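Local coordinates for activating signal cointegrator 1 complex subunit 3 (Homo sapiens, PDB 6YXQ), which unwinds duplex DNA as an ATP-driven 3'-5' helicase for alkylation repair, helps rescue stalled ribosomes, and is represented here by its N-terminal ASCC2-binding region, at residues K52-F57 / L101-H106. Residues are numbered along the deposited sequence; the frame is centred on the assembly and turned at random.
Sequences KKIIKF and LFMTFH
Ile54 lies across one face of the Phe102 ring, and this pair makes up most of the contact. Its CG2 methyl forms a CH-pi contact with the ring, 4.1 Å from the centroid and 14° off the normal. The methyl sits toward the CD2–CE2 rim. CD1 sits outside the ring outline by the same edge, nearer CB, with Phe102 CD2 3.6 Å away. With CG anti to the backbone N (chi1 175°), the ring reaches toward helix 51-61 and meets both methyls. On its opposite face the ring carries His106 CB, so it is held between an isoleucine methyl and a histidine methylene. CD1 of Ile54 also brushes Met103 CG at 4.1 Å. There the touch is lighter. The bent methionine chain keeps SD near CD1, and only CE turns away.

The contact joins helix 51-61 to helix 91-105 in the all-helical domain of this N-terminal region, which is required for binding ASCC2. Their backbones stay well apart, with Ile54 CA 8.7 Å from Phe102 CA, and no hydrogen bond links them. Ile77 of helix 64-85 and Thr138 of helix 128-142 also touch Phe102, while Thr157 of helix 147-163 touches Met103. Cutting Ile54 back to an alanine would remove CG2 and CD1, which is likely to uncover one face of the Phe102 ring and open a gap beside Met103 CG.

The packing loosens away from these apolar side chains. Lys52 and Lys56 are exposed and do not meet residues 101-106. On the other segment, His106 is partly exposed and turns back on its own chain. Its ND1 donates to Met103 O at 2.9 Å, with the oxygen close to the imidazole plane and an N-H...O angle of 148°.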
# COMPACT_ATOMS: atom_id res chain seq x y z
N LYS A 52 -29.50 -6.22 23.20
CA LYS A 52 -30.70 -5.44 23.49
C LYS A 52 -31.46 -5.09 22.21
O LYS A 52 -32.69 -5.18 22.16
CB LYS A 52 -30.32 -4.18 24.27
CG LYS A 52 -29.78 -4.45 25.66
CD LYS A 52 -29.42 -3.15 26.39
CE LYS A 52 -29.01 -3.40 27.84
NZ LYS A 52 -30.12 -3.97 28.67
N LYS A 53 -30.73 -4.69 21.16
CA LYS A 53 -31.37 -4.44 19.87
C LYS A 53 -32.05 -5.70 19.35
O LYS A 53 -33.14 -5.63 18.77
CB LYS A 53 -30.34 -3.92 18.87
CG LYS A 53 -30.38 -2.40 18.67
CD LYS A 53 -29.45 -1.93 17.56
CE LYS A 53 -28.07 -1.54 18.10
NZ LYS A 53 -27.11 -1.07 17.05
N ILE A 54 -31.42 -6.86 19.56
CA ILE A 54 -31.98 -8.11 19.04
C ILE A 54 -33.28 -8.45 19.75
O ILE A 54 -34.27 -8.84 19.11
CB ILE A 54 -30.95 -9.26 19.17
CG1 ILE A 54 -29.85 -9.11 18.13
CG2 ILE A 54 -31.63 -10.60 19.00
CD1 ILE A 54 -28.71 -10.09 18.31
N ILE A 55 -33.33 -8.30 21.08
CA ILE A 55 -34.59 -8.66 21.73
C ILE A 55 -35.64 -7.56 21.51
O ILE A 55 -36.84 -7.86 21.49
CB ILE A 55 -34.39 -8.99 23.22
CG1 ILE A 55 -34.27 -7.74 24.09
CG2 ILE A 55 -33.18 -9.91 23.42
CD1 ILE A 55 -34.47 -8.04 25.56
N LYS A 56 -35.22 -6.31 21.29
CA LYS A 56 -36.18 -5.30 20.86
C LYS A 56 -36.83 -5.70 19.54
O LYS A 56 -38.06 -5.68 19.42
CB LYS A 56 -35.51 -3.93 20.73
CG LYS A 56 -36.49 -2.82 20.37
CD LYS A 56 -35.87 -1.43 20.43
CE LYS A 56 -34.90 -1.22 19.28
NZ LYS A 56 -34.69 0.22 18.95
N PHE A 57 -36.01 -6.06 18.55
CA PHE A 57 -36.55 -6.52 17.27
C PHE A 57 -37.50 -7.69 17.47
O PHE A 57 -38.64 -7.67 16.98
CB PHE A 57 -35.41 -6.91 16.33
CG PHE A 57 -35.86 -7.27 14.94
CD1 PHE A 57 -36.35 -8.53 14.65
CD2 PHE A 57 -35.78 -6.35 13.91
CE1 PHE A 57 -36.77 -8.86 13.37
CE2 PHE A 57 -36.19 -6.67 12.63
CZ PHE A 57 -36.69 -7.92 12.36
N LEU A 101 -23.29 -14.68 18.65
CA LEU A 101 -23.72 -16.02 18.26
C LEU A 101 -24.98 -15.97 17.42
O LEU A 101 -25.04 -16.56 16.33
CB LEU A 101 -23.93 -16.89 19.51
CG LEU A 101 -22.66 -17.34 20.21
CD1 LEU A 101 -23.00 -18.17 21.42
CD2 LEU A 101 -21.76 -18.12 19.26
N PHE A 102 -26.01 -15.27 17.91
CA PHE A 102 -27.26 -15.15 17.17
C PHE A 102 -27.01 -14.63 15.77
O PHE A 102 -27.50 -15.20 14.79
CB PHE A 102 -28.24 -14.24 17.92
CG PHE A 102 -29.51 -13.97 17.17
CD1 PHE A 102 -30.61 -14.80 17.33
CD2 PHE A 102 -29.62 -12.89 16.31
CE1 PHE A 102 -31.80 -14.55 16.64
CE2 PHE A 102 -30.80 -12.65 15.61
CZ PHE A 102 -31.88 -13.48 15.78
N MET A 103 -26.23 -13.55 15.65
CA MET A 103 -25.95 -12.98 14.34
C MET A 103 -25.10 -13.92 13.48
O MET A 103 -25.18 -13.87 12.25
CB MET A 103 -25.27 -11.63 14.49
CG MET A 103 -26.14 -10.59 15.16
SD MET A 103 -27.66 -10.31 14.23
CE MET A 103 -26.96 -9.95 12.63
N THR A 104 -24.30 -14.78 14.11
CA THR A 104 -23.52 -15.73 13.34
C THR A 104 -24.41 -16.76 12.66
O THR A 104 -24.13 -17.16 11.53
CB THR A 104 -22.48 -16.40 14.24
OG1 THR A 104 -21.50 -15.43 14.65
CG2 THR A 104 -21.79 -17.54 13.51
N PHE A 105 -25.51 -17.16 13.31
CA PHE A 105 -26.33 -18.26 12.83
C PHE A 105 -27.71 -17.83 12.36
O PHE A 105 -28.53 -18.70 12.02
CB PHE A 105 -26.47 -19.33 13.91
CG PHE A 105 -25.18 -20.01 14.29
CD1 PHE A 105 -24.56 -20.89 13.42
CD2 PHE A 105 -24.59 -19.77 15.52
CE1 PHE A 105 -23.37 -21.52 13.77
CE2 PHE A 105 -23.41 -20.39 15.87
CZ PHE A 105 -22.80 -21.26 15.00
N HIS A 106 -28.01 -16.53 12.34
CA HIS A 106 -29.38 -16.13 12.02
C HIS A 106 -29.75 -16.39 10.56
O HIS A 106 -30.95 -16.43 10.25
CB HIS A 106 -29.61 -14.65 12.39
CG HIS A 106 -29.15 -13.67 11.36
ND1 HIS A 106 -27.86 -13.17 11.33
CD2 HIS A 106 -29.81 -13.06 10.35
CE1 HIS A 106 -27.75 -12.31 10.33
NE2 HIS A 106 -28.92 -12.23 9.72